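Local coordinates for ATP-dependent Clp protease proteolytic subunit (Listeria monocytogenes, PDB 4JCQ), which probably acts as the serine peptidase component of the Clp system, cleaving misfolded proteins in a process that requires ATP hydrolysis, at residues 42-46 / 73-79; 80-86 / 104-108; 112-116 / 173-179; 140-144 / 158-163. All blocks are in the same frame, centred on the assembly; numbering follows the deposited sequence.

Contact 1: residues 42-46 / 73-79; sequences LLLLE and MIKFIKP
Two helices of the Clp protease fold, 32-48 and 64-76, meet in a buried helix-to-helix packing contact that a single glutamate closes at its polar end. Residues 42-46 are helical throughout. In 73-79 the helix runs to F76, and I77 leaves it with an extended psi of 152°, turning the chain so that P79 lies against E46, their CA atoms 6.3 Å apart. The apolar half joins leucines of one helix to M73 and I74 in the other's last turn and I77 just past it. L42, in the mt rotamer, directs its CA-CB bond at the partner; its CD1 lies 4.0 Å from I74 CG1 and 4.2 Å from M73 CB, while CD2 is 4.0 Å from I77 CD1. L43 CD2 reaches M73 CE at 3.8 Å. One turn after L42, E46 extends with chi1 and chi2 both t, so that its OE2 accepts a hydrogen bond from K78 N (3.0 Å, 160°), an amide beyond the helix end. Its CG rests on P79 CD at 3.7 Å. The same OE2 forms a salt bridge with R186 of a neighbouring subunit, so one carboxylate serves both the turn and the subunit interface. Since helix 64-76 follows strand 53-59 and precedes strand 81-86, the turn at I77-P79 is the return leg of a right-handed beta-alpha-beta crossover, as expected in the ClpP/crotonase fold, a spiral of beta-beta-alpha repeats.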
loop_
_atom_site.group_PDB
_atom_site.type_symbol
_atom_site.label_atom_id
_atom_site.label_comp_id
_atom_site.label_asym_id
_atom_site.label_seq_id
_atom_site.Cartn_x
_atom_site.Cartn_y
_atom_site.Cartn_z
ATOM N N LEU H 42 -21.262 -10.194 7.069
ATOM C CA LEU H 42 -22.530 -10.743 7.554
ATOM C C LEU H 42 -23.737 -9.923 7.098
ATOM O O LEU H 42 -24.769 -10.487 6.727
ATOM C CB LEU H 42 -22.525 -10.878 9.082
ATOM C CG LEU H 42 -21.604 -11.926 9.720
ATOM C CD1 LEU H 42 -21.672 -11.838 11.238
ATOM C CD2 LEU H 42 -21.935 -13.338 9.252
ATOM N N LEU H 43 -23.598 -8.598 7.124
ATOM C CA LEU H 43 -24.657 -7.697 6.665
ATOM C C LEU H 43 -24.865 -7.787 5.156
ATOM O O LEU H 43 -26.000 -7.733 4.678
ATOM C CB LEU H 43 -24.364 -6.252 7.084
ATOM C CG LEU H 43 -24.514 -5.905 8.571
ATOM C CD1 LEU H 43 -23.811 -4.594 8.892
ATOM C CD2 LEU H 43 -25.977 -5.852 8.994
ATOM N N LEU H 44 -23.767 -7.934 4.417
ATOM C CA LEU H 44 -23.812 -8.091 2.966
ATOM C C LEU H 44 -24.512 -9.396 2.578
ATOM O O LEU H 44 -25.382 -9.399 1.706
ATOM C CB LEU H 44 -22.393 -8.015 2.376
ATOM C CG LEU H 44 -22.093 -7.978 0.868
ATOM C CD1 LEU H 44 -21.854 -9.375 0.314
ATOM C CD2 LEU H 44 -23.146 -7.231 0.054
ATOM N N LEU H 45 -24.141 -10.492 3.240
ATOM C CA LEU H 45 -24.747 -11.801 2.983
ATOM C C LEU H 45 -26.230 -11.841 3.360
ATOM O O LEU H 45 -27.033 -12.473 2.667
ATOM C CB LEU H 45 -23.977 -12.913 3.704
ATOM C CG LEU H 45 -22.583 -13.271 3.174
ATOM C CD1 LEU H 45 -21.843 -14.152 4.168
ATOM C CD2 LEU H 45 -22.649 -13.938 1.806
ATOM N N GLU H 46 -26.581 -11.160 4.450
ATOM C CA GLU H 46 -27.973 -11.031 4.881
ATOM C C GLU H 46 -28.825 -10.303 3.839
ATOM O O GLU H 46 -29.955 -10.711 3.564
ATOM C CB GLU H 46 -28.059 -10.309 6.230
ATOM C CG GLU H 46 -29.483 -10.087 6.721
ATOM C CD GLU H 46 -29.567 -9.258 7.987
ATOM O OE1 GLU H 46 -28.781 -8.298 8.144
ATOM O OE2 GLU H 46 -30.439 -9.566 8.822
ATOM N N MET H 73 -23.753 -9.872 16.419
ATOM C CA MET H 73 -24.076 -9.727 14.994
ATOM C C MET H 73 -24.525 -11.049 14.374
ATOM O O MET H 73 -25.421 -11.069 13.525
ATOM C CB MET H 73 -22.898 -9.139 14.206
ATOM C CG MET H 73 -22.680 -7.641 14.403
ATOM S SD MET H 73 -24.085 -6.581 13.983
ATOM C CE MET H 73 -24.425 -7.073 12.298
ATOM N N ILE H 74 -23.898 -12.144 14.807
ATOM C CA ILE H 74 -24.285 -13.493 14.390
ATOM C C ILE H 74 -25.740 -13.784 14.768
ATOM O O ILE H 74 -26.506 -14.294 13.950
ATOM C CB ILE H 74 -23.330 -14.566 14.972
ATOM C CG1 ILE H 74 -21.993 -14.555 14.221
ATOM C CG2 ILE H 74 -23.952 -15.958 14.909
ATOM C CD1 ILE H 74 -20.867 -15.270 14.941
ATOM N N LYS H 75 -26.114 -13.441 16.000
ATOM C CA LYS H 75 -27.486 -13.632 16.476
ATOM C C LYS H 75 -28.469 -12.613 15.892
ATOM O O LYS H 75 -29.659 -12.906 15.757
ATOM C CB LYS H 75 -27.540 -13.598 18.006
ATOM C CG LYS H 75 -26.939 -14.823 18.675
ATOM C CD LYS H 75 -27.385 -14.937 20.123
ATOM C CE LYS H 75 -26.948 -16.261 20.727
ATOM N NZ LYS H 75 -27.535 -16.477 22.078
ATOM N N PHE H 76 -27.964 -11.429 15.545
ATOM C CA PHE H 76 -28.794 -10.327 15.047
ATOM C C PHE H 76 -29.355 -10.572 13.645
ATOM O O PHE H 76 -30.542 -10.346 13.401
ATOM C CB PHE H 76 -28.018 -9.003 15.093
ATOM C CG PHE H 76 -28.789 -7.820 14.575
ATOM C CD1 PHE H 76 -29.775 -7.217 15.352
ATOM C CD2 PHE H 76 -28.521 -7.298 13.311
ATOM C CE1 PHE H 76 -30.485 -6.125 14.875
ATOM C CE2 PHE H 76 -29.228 -6.205 12.831
ATOM C CZ PHE H 76 -30.210 -5.618 13.613
ATOM N N ILE H 77 -28.497 -11.026 12.734
ATOM C CA ILE H 77 -28.886 -11.222 11.334
ATOM C C ILE H 77 -29.920 -12.340 11.176
ATOM O O ILE H 77 -29.978 -13.262 11.991
ATOM C CB ILE H 77 -27.663 -11.465 10.412
ATOM C CG1 ILE H 77 -26.877 -12.710 10.852
ATOM C CG2 ILE H 77 -26.776 -10.224 10.371
ATOM C CD1 ILE H 77 -25.843 -13.183 9.851
ATOM N N LYS H 78 -30.739 -12.238 10.130
ATOM C CA LYS H 78 -31.803 -13.213 9.881
ATOM C C LYS H 78 -31.326 -14.615 9.478
ATOM O O LYS H 78 -31.864 -15.601 9.983
ATOM C CB LYS H 78 -32.832 -12.670 8.878
ATOM C CG LYS H 78 -33.980 -11.913 9.535
ATOM C CD LYS H 78 -34.991 -11.395 8.520
ATOM C CE LYS H 78 -34.614 -10.015 8.007
ATOM N NZ LYS H 78 -35.669 -9.430 7.135
ATOM N N PRO H 79 -30.316 -14.718 8.583
ATOM C CA PRO H 79 -29.846 -16.053 8.193
ATOM C C PRO H 79 -29.337 -16.893 9.367
ATOM O O PRO H 79 -28.753 -16.356 10.312
ATOM C CB PRO H 79 -28.691 -15.751 7.235
ATOM C CG PRO H 79 -29.001 -14.406 6.682
ATOM C CD PRO H 79 -29.613 -13.660 7.829
#

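Contact 2: residues 80-86 / 104-108; sequences TVKVVGT and NRFSL
Parallel beta pairing in the central sheet of the ClpP/crotonase fold joins strands 81-86 and 105-108, whose short axes approach to 4.3 Å at 27°. The register sets V83 beside R105, V84 beside F106 and G85 beside S107, with CA-CA distances of 5.1, 4.6 and 4.5 Å. Four backbone hydrogen bonds hold it: V83 N to N104 O (3.0 Å), F106 N to V83 O (2.8 Å), G85 N to F106 O (3.0 Å) and L108 N to G85 O (2.9 Å). On the other edge of 81-86, the backbones of K82 and V84 bond to strand 53-59. V84 and F106 share one face, V84 CG2 lying 4.1 Å from F106 CB, and V84 CG1 touches L108 CD1 at 3.7 Å. V83 and R105 occupy the opposite face, where R105 CG meets V83 CG2 at 3.8 Å; the guanidinium is satisfied by the carbonyls of A100, A150, G177 and I178. S107 OG donates to L108 O (2.9 Å) and also bonds with Y113 OH, while T86 OG1 pairs with T69 of another neighbouring subunit. Before the first bridge, a water takes over: it donates to V81 O at 2.8 Å and accepts from N104 ND2 at 2.7 Å.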
loop_
_atom_site.group_PDB
_atom_site.type_symbol
_atom_site.label_atom_id
_atom_site.label_comp_id
_atom_site.label_asym_id
_atom_site.label_seq_id
_atom_site.Cartn_x
_atom_site.Cartn_y
_atom_site.Cartn_z
ATOM N N THR H 80 -29.577 -18.201 9.296
ATOM C CA THR H 80 -29.047 -19.149 10.270
ATOM C C THR H 80 -27.538 -19.284 10.074
ATOM O O THR H 80 -27.065 -19.464 8.952
ATOM C CB THR H 80 -29.725 -20.528 10.135
ATOM O OG1 THR H 80 -31.132 -20.389 10.362
ATOM C CG2 THR H 80 -29.158 -21.526 11.141
ATOM N N VAL H 81 -26.793 -19.187 11.171
ATOM C CA VAL H 81 -25.338 -19.252 11.117
ATOM C C VAL H 81 -24.825 -20.589 11.644
ATOM O O VAL H 81 -25.131 -20.986 12.769
ATOM C CB VAL H 81 -24.686 -18.077 11.883
ATOM C CG1 VAL H 81 -23.176 -18.254 11.975
ATOM C CG2 VAL H 81 -25.024 -16.749 11.215
ATOM N N LYS H 82 -24.055 -21.280 10.808
ATOM C CA LYS H 82 -23.345 -22.486 11.214
ATOM C C LYS H 82 -21.885 -22.134 11.474
ATOM O O LYS H 82 -21.285 -21.366 10.718
ATOM C CB LYS H 82 -23.429 -23.560 10.127
ATOM C CG LYS H 82 -24.816 -24.143 9.911
ATOM C CD LYS H 82 -24.812 -25.127 8.751
ATOM C CE LYS H 82 -26.118 -25.902 8.664
ATOM N NZ LYS H 82 -27.278 -25.038 8.303
ATOM N N VAL H 83 -21.317 -22.690 12.540
ATOM C CA VAL H 83 -19.904 -22.464 12.848
ATOM C C VAL H 83 -19.091 -23.754 12.749
ATOM O O VAL H 83 -19.556 -24.830 13.136
ATOM C CB VAL H 83 -19.684 -21.777 14.221
ATOM C CG1 VAL H 83 -20.223 -20.352 14.204
ATOM C CG2 VAL H 83 -20.309 -22.580 15.354
ATOM N N VAL H 84 -17.886 -23.632 12.203
ATOM C CA VAL H 84 -16.955 -24.750 12.109
ATOM C C VAL H 84 -15.631 -24.351 12.755
ATOM O O VAL H 84 -14.903 -23.505 12.231
ATOM C CB VAL H 84 -16.712 -25.190 10.644
ATOM C CG1 VAL H 84 -15.791 -26.401 10.600
ATOM C CG2 VAL H 84 -18.024 -25.506 9.939
ATOM N N GLY H 85 -15.332 -24.954 13.901
ATOM C CA GLY H 85 -14.069 -24.714 14.587
ATOM C C GLY H 85 -12.943 -25.432 13.873
ATOM O O GLY H 85 -13.113 -26.569 13.425
ATOM N N THR H 86 -11.799 -24.765 13.752
ATOM C CA THR H 86 -10.633 -25.347 13.089
ATOM C C THR H 86 -9.316 -24.800 13.653
ATOM O O THR H 86 -9.178 -23.598 13.870
ATOM C CB THR H 86 -10.699 -25.179 11.549
ATOM O OG1 THR H 86 -9.488 -25.668 10.960
ATOM C CG2 THR H 86 -10.921 -23.715 11.141
ATOM N N ASN H 104 -25.969 -26.313 15.316
ATOM C CA ASN H 104 -25.226 -25.704 14.212
ATOM C C ASN H 104 -23.740 -25.490 14.525
ATOM O O ASN H 104 -23.049 -24.758 13.812
ATOM C CB ASN H 104 -25.880 -24.381 13.795
ATOM C CG ASN H 104 -27.295 -24.565 13.281
ATOM O OD1 ASN H 104 -27.588 -25.515 12.555
ATOM N ND2 ASN H 104 -28.183 -23.650 13.653
ATOM N N ARG H 105 -23.253 -26.140 15.581
ATOM C CA ARG H 105 -21.856 -25.992 16.000
ATOM C C ARG H 105 -21.028 -27.227 15.655
ATOM O O ARG H 105 -21.193 -28.296 16.253
ATOM C CB ARG H 105 -21.757 -25.645 17.493
ATOM C CG ARG H 105 -22.484 -24.361 17.873
ATOM C CD ARG H 105 -21.923 -23.720 19.135
ATOM N NE ARG H 105 -22.120 -24.545 20.323
ATOM C CZ ARG H 105 -23.105 -24.384 21.207
ATOM N NH1 ARG H 105 -24.005 -23.419 21.051
ATOM N NH2 ARG H 105 -23.184 -25.193 22.254
ATOM N N PHE H 106 -20.138 -27.058 14.682
ATOM C CA PHE H 106 -19.337 -28.153 14.143
ATOM C C PHE H 106 -17.853 -27.956 14.430
ATOM O O PHE H 106 -17.414 -26.855 14.780
ATOM C CB PHE H 106 -19.550 -28.273 12.627
ATOM C CG PHE H 106 -20.979 -28.518 12.225
ATOM C CD1 PHE H 106 -21.853 -27.453 12.021
ATOM C CD2 PHE H 106 -21.451 -29.815 12.037
ATOM C CE1 PHE H 106 -23.169 -27.677 11.646
ATOM C CE2 PHE H 106 -22.767 -30.044 11.660
ATOM C CZ PHE H 106 -23.626 -28.973 11.464
ATOM N N SER H 107 -17.084 -29.029 14.279
ATOM C CA SER H 107 -15.635 -28.945 14.381
ATOM C C SER H 107 -14.930 -29.853 13.388
ATOM O O SER H 107 -15.352 -30.988 13.152
ATOM C CB SER H 107 -15.167 -29.289 15.793
ATOM O OG SER H 107 -13.773 -29.062 15.923
ATOM N N LEU H 108 -13.851 -29.335 12.810
ATOM C CA LEU H 108 -12.899 -30.161 12.079
ATOM C C LEU H 108 -12.066 -30.944 13.106
ATOM O O LEU H 108 -11.930 -30.500 14.249
ATOM C CB LEU H 108 -12.031 -29.284 11.167
ATOM C CG LEU H 108 -12.449 -29.094 9.695
ATOM C CD1 LEU H 108 -13.929 -29.327 9.409
ATOM C CD2 LEU H 108 -12.003 -27.739 9.162
HETATM O O HOH W 1 -27.171 -21.317 14.688
#

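Contact 3: residues 112-116 / 173-179; sequences RYMIH and AKDYGIV
Y113 presents one face of its ring to V179, whose CG2 sits 3.9 Å from the ring centroid and 30° off the normal, a CH-pi contact; the same methyl is 3.5 Å from Y113 CZ. A173 CB approaches Y113 CD2 at 3.6 Å and I178 CG2 approaches Y113 CD1 at 3.9 Å, so the tyrosine, with chi1 at -67°, is embraced by three aliphatic groups. Its hydroxyl bonds to S107 OG. The partner segment can wrap this way because helix 170-176 ends in a Schellman motif: G177 takes a positive phi of 100°, I178 N bonds to A173 O (3.0 Å) and G177 N to K174 O (3.2 Å), with V179 N to A173 O (3.2 Å) in addition. The chain doubles back, bringing A173, I178 and V179 to one side, the Y113 and A173 CA atoms 6.4 Å apart. Strand 112-114 is extended; M114 points away from the helix end, Y113 and I115 toward it. I115, with chi1 at 72°, places CG2 3.7 Å from I178 CD1 and CD1 3.5 Å from Y176 OH, which bonds to D161. The segment ends in H116, a predicted active-site residue, whose carbonyl O is hydrogen-bonded to OG of the predicted nucleophile S91.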
loop_
_atom_site.group_PDB
_atom_site.type_symbol
_atom_site.label_atom_id
_atom_site.label_comp_id
_atom_site.label_asym_id
_atom_site.label_seq_id
_atom_site.Cartn_x
_atom_site.Cartn_y
_atom_site.Cartn_z
ATOM N N ARG H 112 -8.373 -27.706 18.927
ATOM C CA ARG H 112 -8.466 -27.680 20.385
ATOM C C ARG H 112 -9.224 -26.439 20.860
ATOM O O ARG H 112 -9.248 -25.413 20.173
ATOM C CB ARG H 112 -7.085 -27.790 21.048
ATOM C CG ARG H 112 -5.997 -26.917 20.443
ATOM C CD ARG H 112 -4.712 -27.023 21.249
ATOM N NE ARG H 112 -3.659 -26.158 20.724
ATOM C CZ ARG H 112 -2.619 -25.722 21.430
ATOM N NH1 ARG H 112 -1.710 -24.939 20.864
ATOM N NH2 ARG H 112 -2.488 -26.062 22.706
ATOM N N TYR H 113 -9.849 -26.557 22.029
ATOM C CA TYR H 113 -10.751 -25.535 22.563
ATOM C C TYR H 113 -10.350 -25.140 23.979
ATOM O O TYR H 113 -9.958 -25.993 24.777
ATOM C CB TYR H 113 -12.197 -26.053 22.560
ATOM C CG TYR H 113 -12.770 -26.258 21.172
ATOM C CD1 TYR H 113 -13.628 -25.317 20.608
ATOM C CD2 TYR H 113 -12.438 -27.383 20.415
ATOM C CE1 TYR H 113 -14.147 -25.492 19.334
ATOM C CE2 TYR H 113 -12.949 -27.567 19.140
ATOM C CZ TYR H 113 -13.800 -26.615 18.605
ATOM O OH TYR H 113 -14.305 -26.788 17.340
ATOM N N MET H 114 -10.449 -23.848 24.287
ATOM C CA MET H 114 -10.183 -23.352 25.641
ATOM C C MET H 114 -11.134 -22.215 25.995
ATOM O O MET H 114 -11.182 -21.208 25.295
ATOM C CB MET H 114 -8.726 -22.896 25.783
ATOM C CG MET H 114 -8.362 -22.432 27.190
ATOM S SD MET H 114 -6.619 -22.034 27.392
ATOM C CE MET H 114 -6.481 -20.521 26.441
ATOM N N ILE H 115 -11.884 -22.372 27.083
ATOM C CA ILE H 115 -12.868 -21.350 27.455
ATOM C C ILE H 115 -12.328 -20.271 28.401
ATOM O O ILE H 115 -13.060 -19.350 28.764
ATOM C CB ILE H 115 -14.192 -21.944 27.999
ATOM C CG1 ILE H 115 -14.011 -22.541 29.399
ATOM C CG2 ILE H 115 -14.783 -22.948 27.015
ATOM C CD1 ILE H 115 -15.313 -22.667 30.161
ATOM N N HIS H 116 -11.055 -20.383 28.781
ATOM C CA HIS H 116 -10.386 -19.354 29.584
ATOM C C HIS H 116 -10.672 -17.981 29.057
ATOM O O HIS H 116 -10.569 -17.742 27.854
ATOM C CB HIS H 116 -8.877 -19.569 29.600
ATOM C CG HIS H 116 -8.113 -18.460 30.290
ATOM N ND1 HIS H 116 -7.486 -17.480 29.611
ATOM C CD2 HIS H 116 -7.905 -18.195 31.642
ATOM C CE1 HIS H 116 -6.898 -16.636 30.481
ATOM N NE2 HIS H 116 -7.155 -17.076 31.724
ATOM N N ALA H 173 -14.302 -31.280 24.021
ATOM C CA ALA H 173 -15.122 -30.103 23.735
ATOM C C ALA H 173 -16.546 -30.496 23.349
ATOM O O ALA H 173 -17.499 -29.771 23.641
ATOM C CB ALA H 173 -14.482 -29.262 22.641
ATOM N N LYS H 174 -16.676 -31.651 22.696
ATOM C CA LYS H 174 -17.977 -32.227 22.370
ATOM C C LYS H 174 -18.707 -32.661 23.644
ATOM O O LYS H 174 -19.884 -32.348 23.826
ATOM C CB LYS H 174 -17.812 -33.407 21.406
ATOM C CG LYS H 174 -19.107 -33.934 20.807
ATOM C CD LYS H 174 -18.823 -35.054 19.819
ATOM C CE LYS H 174 -20.090 -35.540 19.136
ATOM N NZ LYS H 174 -20.983 -36.302 20.050
ATOM N N ASP H 175 -17.997 -33.362 24.527
ATOM C CA ASP H 175 -18.551 -33.804 25.810
ATOM C C ASP H 175 -18.926 -32.627 26.715
ATOM O O ASP H 175 -19.865 -32.719 27.507
ATOM C CB ASP H 175 -17.563 -34.724 26.536
ATOM C CG ASP H 175 -17.297 -36.022 25.783
ATOM O OD1 ASP H 175 -16.245 -36.644 26.036
ATOM O OD2 ASP H 175 -18.130 -36.424 24.942
ATOM N N TYR H 176 -18.185 -31.528 26.582
ATOM C CA TYR H 176 -18.405 -30.317 27.371
ATOM C C TYR H 176 -19.666 -29.564 26.940
ATOM O O TYR H 176 -20.235 -28.801 27.721
ATOM C CB TYR H 176 -17.185 -29.400 27.252
ATOM C CG TYR H 176 -17.018 -28.412 28.385
ATOM C CD1 TYR H 176 -16.343 -28.770 29.552
ATOM C CD2 TYR H 176 -17.516 -27.115 28.281
ATOM C CE1 TYR H 176 -16.180 -27.865 30.591
ATOM C CE2 TYR H 176 -17.355 -26.202 29.311
ATOM C CZ TYR H 176 -16.688 -26.582 30.463
ATOM O OH TYR H 176 -16.527 -25.678 31.485
ATOM N N GLY H 177 -20.094 -29.781 25.698
ATOM C CA GLY H 177 -21.265 -29.099 25.147
ATOM C C GLY H 177 -20.930 -27.912 24.259
ATOM O O GLY H 177 -21.819 -27.152 23.868
ATOM N N ILE H 178 -19.647 -27.750 23.941
ATOM C CA ILE H 178 -19.194 -26.689 23.036
ATOM C C ILE H 178 -19.436 -27.114 21.588
ATOM O O ILE H 178 -20.135 -26.427 20.837
ATOM C CB ILE H 178 -17.699 -26.349 23.251
ATOM C CG1 ILE H 178 -17.460 -25.844 24.678
ATOM C CG2 ILE H 178 -17.222 -25.315 22.236
ATOM C CD1 ILE H 178 -16.014 -25.939 25.129
ATOM N N VAL H 179 -18.862 -28.254 21.213
ATOM C CA VAL H 179 -19.014 -28.816 19.873
ATOM C C VAL H 179 -20.174 -29.809 19.868
ATOM O O VAL H 179 -20.289 -30.634 20.775
ATOM C CB VAL H 179 -17.719 -29.529 19.419
ATOM C CG1 VAL H 179 -17.901 -30.188 18.056
ATOM C CG2 VAL H 179 -16.553 -28.551 19.388
#

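Contact 4: residues 140-144 / 158-163; sequences RERIN and ISKDTD
Charge, amide-hydroxyl bonding and water bridges combine where consecutive helices 133-151 and 155-162, joined by a short linker, cross steeply. The segment axes of 140-144 and 158-162 lie 10.0 Å apart at 115°, with N144 and S159 closest, CA to CA 5.8 Å. The ionic element is a salt bridge: R140, t at chi1 and then p at chi2 and chi3, folds its side chain so that NH2 donates to D163 OD2 at 2.9 Å and 163°. The direct neutral bond comes one turn further along, where N144 OD1 accepts from T162 OG1 at 2.7 Å, T162 holding chi1 at 56°. One water accepts from R140 NH2 (3.0 Å) and N144 ND2 (3.2 Å) and donates to S159 O (2.8 Å); a second accepts from R140 NH1 (2.5 Å) and donates to D163 OD2 (2.9 Å). I158 CG2 on N144 O and R140 CD on T162 OG1, both at 3.5 Å, are van der Waals contacts of carbon with polar oxygen. Helix 133-151 corresponds to the long handle helix of ClpP subunits, so the contact ties the next helix to the handle; the side chain of R140 lies about 6 Å from that of H116, a predicted active-site residue. Beyond the crossing, I158 packs on I147, A148 and T151 of helix 133-151, I143 on V64 of helix 64-76, and D161 on I115 just past strand 111-114.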
loop_
_atom_site.group_PDB
_atom_site.type_symbol
_atom_site.label_atom_id
_atom_site.label_comp_id
_atom_site.label_asym_id
_atom_site.label_seq_id
_atom_site.Cartn_x
_atom_site.Cartn_y
_atom_site.Cartn_z
ATOM N N ARG H 140 -16.840 -10.850 33.856
ATOM C CA ARG H 140 -16.712 -12.292 34.053
ATOM C C ARG H 140 -18.065 -12.972 34.251
ATOM O O ARG H 140 -18.328 -14.011 33.645
ATOM C CB ARG H 140 -15.769 -12.602 35.225
ATOM C CG ARG H 140 -15.528 -14.088 35.473
ATOM C CD ARG H 140 -14.997 -14.806 34.234
ATOM N NE ARG H 140 -13.709 -14.272 33.795
ATOM C CZ ARG H 140 -12.527 -14.666 34.264
ATOM N NH1 ARG H 140 -11.419 -14.107 33.802
ATOM N NH2 ARG H 140 -12.452 -15.610 35.192
ATOM N N GLU H 141 -18.916 -12.379 35.089
ATOM C CA GLU H 141 -20.262 -12.902 35.333
ATOM C C GLU H 141 -21.091 -12.959 34.046
ATOM O O GLU H 141 -21.770 -13.954 33.786
ATOM C CB GLU H 141 -20.984 -12.076 36.404
ATOM C CG GLU H 141 -20.432 -12.266 37.811
ATOM C CD GLU H 141 -21.068 -11.347 38.842
ATOM O OE1 GLU H 141 -20.671 -11.424 40.023
ATOM O OE2 GLU H 141 -21.960 -10.548 38.480
ATOM N N ARG H 142 -21.015 -11.897 33.247
ATOM C CA ARG H 142 -21.730 -11.819 31.970
ATOM C C ARG H 142 -21.288 -12.922 31.004
ATOM O O ARG H 142 -22.121 -13.624 30.431
ATOM C CB ARG H 142 -21.543 -10.434 31.334
ATOM C CG ARG H 142 -22.268 -10.240 30.008
ATOM C CD ARG H 142 -22.046 -8.850 29.424
ATOM N NE ARG H 142 -20.630 -8.550 29.184
ATOM C CZ ARG H 142 -19.949 -8.905 28.095
ATOM N NH1 ARG H 142 -18.668 -8.582 27.979
ATOM N NH2 ARG H 142 -20.537 -9.585 27.120
ATOM N N ILE H 143 -19.975 -13.077 30.838
ATOM C CA ILE H 143 -19.430 -14.084 29.928
ATOM C C ILE H 143 -19.677 -15.507 30.447
ATOM O O ILE H 143 -19.985 -16.408 29.660
ATOM C CB ILE H 143 -17.932 -13.836 29.628
ATOM C CG1 ILE H 143 -17.752 -12.459 28.974
ATOM C CG2 ILE H 143 -17.375 -14.920 28.710
ATOM C CD1 ILE H 143 -16.335 -11.927 29.004
ATOM N N ASN H 144 -19.562 -15.696 31.763
ATOM C CA ASN H 144 -19.865 -16.986 32.393
ATOM C C ASN H 144 -21.296 -17.449 32.119
ATOM O O ASN H 144 -21.519 -18.613 31.787
ATOM C CB ASN H 144 -19.610 -16.947 33.907
ATOM C CG ASN H 144 -18.135 -17.029 34.265
ATOM O OD1 ASN H 144 -17.294 -17.390 33.439
ATOM N ND2 ASN H 144 -17.815 -16.695 35.511
ATOM N N ILE H 158 -18.605 -23.417 34.655
ATOM C CA ILE H 158 -18.073 -22.420 33.725
ATOM C C ILE H 158 -17.187 -21.403 34.450
ATOM O O ILE H 158 -16.095 -21.081 33.981
ATOM C CB ILE H 158 -19.203 -21.710 32.936
ATOM C CG1 ILE H 158 -20.003 -22.719 32.095
ATOM C CG2 ILE H 158 -18.650 -20.584 32.066
ATOM C CD1 ILE H 158 -19.184 -23.549 31.120
ATOM N N SER H 159 -17.664 -20.919 35.598
ATOM C CA SER H 159 -16.932 -19.949 36.415
ATOM C C SER H 159 -15.547 -20.459 36.818
ATOM O O SER H 159 -14.572 -19.703 36.819
ATOM C CB SER H 159 -17.742 -19.580 37.662
ATOM O OG SER H 159 -17.111 -18.541 38.390
ATOM N N LYS H 160 -15.469 -21.744 37.156
ATOM C CA LYS H 160 -14.198 -22.387 37.467
ATOM C C LYS H 160 -13.295 -22.443 36.231
ATOM O O LYS H 160 -12.116 -22.094 36.296
ATOM C CB LYS H 160 -14.439 -23.798 38.018
ATOM C CG LYS H 160 -13.175 -24.570 38.362
ATOM C CD LYS H 160 -13.482 -26.026 38.674
ATOM C CE LYS H 160 -12.205 -26.832 38.854
ATOM N NZ LYS H 160 -12.490 -28.267 39.141
ATOM N N ASP H 161 -13.870 -22.855 35.105
ATOM C CA ASP H 161 -13.102 -23.135 33.896
ATOM C C ASP H 161 -12.650 -21.901 33.107
ATOM O O ASP H 161 -11.623 -21.947 32.430
ATOM C CB ASP H 161 -13.856 -24.130 33.008
ATOM C CG ASP H 161 -13.913 -25.529 33.612
ATOM O OD1 ASP H 161 -13.131 -25.818 34.547
ATOM O OD2 ASP H 161 -14.733 -26.348 33.148
ATOM N N THR H 162 -13.399 -20.802 33.200
ATOM C CA THR H 162 -12.987 -19.546 32.556
ATOM C C THR H 162 -11.826 -18.876 33.297
ATOM O O THR H 162 -11.123 -18.037 32.726
ATOM C CB THR H 162 -14.145 -18.535 32.408
ATOM O OG1 THR H 162 -14.739 -18.280 33.688
ATOM C CG2 THR H 162 -15.204 -19.053 31.439
ATOM N N ASP H 163 -11.636 -19.249 34.563
ATOM C CA ASP H 163 -10.575 -18.678 35.389
ATOM C C ASP H 163 -9.343 -19.585 35.507
ATOM O O ASP H 163 -8.506 -19.396 36.392
ATOM C CB ASP H 163 -11.107 -18.307 36.779
ATOM C CG ASP H 163 -10.361 -17.135 37.392
ATOM O OD1 ASP H 163 -10.090 -17.169 38.608
ATOM O OD2 ASP H 163 -10.036 -16.180 36.657
HETATM O O HOH W 2 -14.771 -16.959 36.564
HETATM O O HOH W 3 -9.109 -14.990 34.227
#

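In the fold
Along the chain, contacts 1, 2 and 3 open in series, and contact 4 is nested inside the loop closed by contact 3. Contact 1 passes into contact 2 as helix 64-76 leads to strand 81-86; their centres are 15 Å apart and I74 packs on V81. Contacts 2 and 3, centres 12 Å apart, are tied by S107 with Y113 and R105 with the I178 carbonyl, joining the central sheet to the end of helix 170-176. From there Y176 bonds to D161 of contact 4, whose centre is 14 Å from that of contact 3. Contacts 1 and 4, centres 27 Å apart, lie on opposite sides of the chain's centre. H116, a predicted active-site residue, packs on T162 where contacts 3 and 4 meet.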